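Local structure of 11S globulin isoform 1 (Cocos nucifera, 5WPW) at residues A[42-47]-A[210-215]. The protein serves as a seed storage protein of coconut, a hexameric 11S globulin that acts as a nutrient reservoir and is a potential food allergen. The protein carries 2 engineered substitutions. Sequence-based numbering, arbitrary orientation.
Sequences IRRVIE and GEIVRA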
loop_
_atom_site.group_PDB
_atom_site.type_symbol
_atom_site.label_atom_id
_atom_site.label_comp_id
_atom_site.label_asym_id
_atom_site.label_seq_id
_atom_site.Cartn_x
_atom_site.Cartn_y
_atom_site.Cartn_z
ATOM N N ILE A 42 -31.714 9.924 -3.162
ATOM C CA ILE A 42 -33.042 9.722 -2.605
ATOM C C ILE A 42 -33.122 10.458 -1.280
ATOM O O ILE A 42 -32.128 10.605 -0.559
ATOM C CB ILE A 42 -33.399 8.225 -2.430
ATOM C CG1 ILE A 42 -32.709 7.627 -1.213
ATOM C CG2 ILE A 42 -33.066 7.420 -3.671
ATOM C CD1 ILE A 42 -32.879 6.111 -1.114
ATOM N N ARG A 43 -34.311 10.961 -0.978
ATOM C CA ARG A 43 -34.615 11.533 0.320
ATOM C C ARG A 43 -35.693 10.680 0.976
ATOM O O ARG A 43 -36.672 10.311 0.329
ATOM C CB ARG A 43 -35.099 12.989 0.207
ATOM C CG ARG A 43 -35.362 13.627 1.574
ATOM C CD ARG A 43 -36.259 14.855 1.479
ATOM N NE ARG A 43 -35.595 15.933 0.760
ATOM C CZ ARG A 43 -36.195 16.722 -0.121
ATOM N NH1 ARG A 43 -37.482 16.549 -0.387
ATOM N NH2 ARG A 43 -35.504 17.672 -0.750
ATOM N N ARG A 44 -35.508 10.367 2.250
ATOM C CA ARG A 44 -36.489 9.611 3.016
ATOM C C ARG A 44 -36.936 10.381 4.247
ATOM O O ARG A 44 -36.126 11.027 4.923
ATOM C CB ARG A 44 -35.936 8.273 3.469
ATOM C CG ARG A 44 -36.358 7.147 2.637
ATOM C CD ARG A 44 -36.038 5.879 3.349
ATOM N NE ARG A 44 -34.863 5.239 2.787
ATOM C CZ ARG A 44 -34.887 4.474 1.705
ATOM N NH1 ARG A 44 -33.773 3.925 1.259
ATOM N NH2 ARG A 44 -36.032 4.259 1.077
ATOM N N VAL A 45 -38.228 10.279 4.557
ATOM C CA VAL A 45 -38.764 10.746 5.826
ATOM C C VAL A 45 -39.341 9.536 6.543
ATOM O O VAL A 45 -40.167 8.813 5.978
ATOM C CB VAL A 45 -39.837 11.835 5.636
ATOM C CG1 VAL A 45 -40.501 12.134 6.962
ATOM C CG2 VAL A 45 -39.212 13.085 5.104
ATOM N N ILE A 46 -38.893 9.309 7.773
ATOM C CA ILE A 46 -39.279 8.146 8.561
ATOM C C ILE A 46 -39.962 8.673 9.812
ATOM O O ILE A 46 -39.304 9.233 10.701
ATOM C CB ILE A 46 -38.076 7.253 8.920
ATOM C CG1 ILE A 46 -37.358 6.757 7.665
ATOM C CG2 ILE A 46 -38.501 6.071 9.771
ATOM C CD1 ILE A 46 -36.061 6.029 7.986
ATOM N N GLU A 47 -41.288 8.490 9.886
ATOM C CA GLU A 47 -42.038 8.939 11.041
ATOM C C GLU A 47 -41.531 8.240 12.289
ATOM O O GLU A 47 -40.873 7.197 12.203
ATOM C CB GLU A 47 -43.533 8.662 10.866
ATOM C CG GLU A 47 -44.111 9.086 9.534
ATOM C CD GLU A 47 -43.912 10.556 9.268
ATOM O OE1 GLU A 47 -43.871 10.930 8.073
ATOM O OE2 GLU A 47 -43.796 11.331 10.247
ATOM N N GLY A 210 -45.186 -1.129 2.320
ATOM C CA GLY A 210 -44.022 -0.487 1.715
ATOM C C GLY A 210 -42.755 -0.769 2.512
ATOM O O GLY A 210 -42.709 -1.685 3.349
ATOM N N GLU A 211 -41.710 0.036 2.262
ATOM C CA GLU A 211 -40.403 -0.225 2.864
ATOM C C GLU A 211 -40.158 0.540 4.164
ATOM O O GLU A 211 -39.116 0.341 4.799
ATOM C CB GLU A 211 -39.288 0.088 1.857
ATOM C CG GLU A 211 -39.241 1.522 1.444
ATOM C CD GLU A 211 -37.885 1.912 0.872
ATOM O OE1 GLU A 211 -36.893 1.177 1.099
ATOM O OE2 GLU A 211 -37.816 2.969 0.207
ATOM N N ILE A 212 -41.080 1.396 4.591
ATOM C CA ILE A 212 -41.028 2.006 5.908
ATOM C C ILE A 212 -42.329 1.638 6.611
ATOM O O ILE A 212 -43.401 2.091 6.198
ATOM C CB ILE A 212 -40.854 3.525 5.844
ATOM C CG1 ILE A 212 -39.664 3.887 4.942
ATOM C CG2 ILE A 212 -40.694 4.076 7.243
ATOM C CD1 ILE A 212 -39.643 5.364 4.525
ATOM N N VAL A 213 -42.236 0.816 7.656
ATOM C CA VAL A 213 -43.401 0.222 8.315
ATOM C C VAL A 213 -43.464 0.672 9.769
ATOM O O VAL A 213 -42.449 1.041 10.370
ATOM C CB VAL A 213 -43.372 -1.323 8.207
ATOM C CG1 VAL A 213 -43.091 -1.727 6.781
ATOM C CG2 VAL A 213 -42.352 -1.954 9.196
ATOM N N ARG A 214 -44.672 0.642 10.346
ATOM C CA ARG A 214 -44.870 1.101 11.714
ATOM C C ARG A 214 -44.636 -0.048 12.688
ATOM O O ARG A 214 -45.185 -1.142 12.514
ATOM C CB ARG A 214 -46.281 1.679 11.889
ATOM C CG ARG A 214 -46.514 2.467 13.186
ATOM C CD ARG A 214 -46.060 3.952 13.115
ATOM N NE ARG A 214 -46.699 4.722 12.039
ATOM C CZ ARG A 214 -46.654 6.051 11.920
ATOM N NH1 ARG A 214 -46.007 6.792 12.824
ATOM N NH2 ARG A 214 -47.263 6.644 10.896
ATOM N N ALA A 215 -43.797 0.188 13.691
ATOM C CA ALA A 215 -43.679 -0.719 14.832
ATOM C C ALA A 215 -44.559 -0.143 15.940
ATOM O O ALA A 215 -44.159 0.794 16.633
ATOM C CB ALA A 215 -42.232 -0.864 15.290
#
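The side chain of R44 leaves its strand with chi1 at -100°, off the staggered positions, and bends at chi3, while E211 carries CG in the crowded position between its backbone N and carbonyl carbon and then runs extended to its carboxylate. The two side chains cross at about a right angle and meet in a salt bridge between R44 NH2 and E211 OE2. OE2 lies at the edge of the guanidinium, near its plane, but the carboxylate is turned almost perpendicular to that group, with 88° between the planes, so the pair is not a two-pronged, coplanar one. NH2 and OE2 are modelled too close together, so their exact places are less certain. T24 OG1 hydrogen-bonds to both of them, tying the ion pair to strand 22-26.

Beside the charges, I212 is the centre of the apolar part. Its CG1 stands anti to the carbonyl carbon, and CD1 reaches the aliphatic shaft of R44, 3.8 Å from R44 CD, as well as V45 O at 3.8 Å. I46 and I212 cross obliquely, their CG2 methyls 3.9 Å apart. Farther along, R214 bends at chi2 and chi3 so that NH1 comes to 3.7 Å from E47 CB; the carboxylate of E47 turns away, leaving E47 OE2 5.7 Å from R214 NH1.

Strands 42-46 and 212-214 run nearly parallel, 3° apart with axes 8.9 Å from each other, and share no hydrogen bond. They belong to the two sheets of the N-terminal cupin jelly-roll barrel, 212-214 pairing with strand 50-57, whose L52 also touches R44, E211 and I212. The sheets are thus joined here by the packing of I212 on R44, I46 and V45 O, together with a buried ion pair whose opposite charges probably stabilise each other's ionised forms.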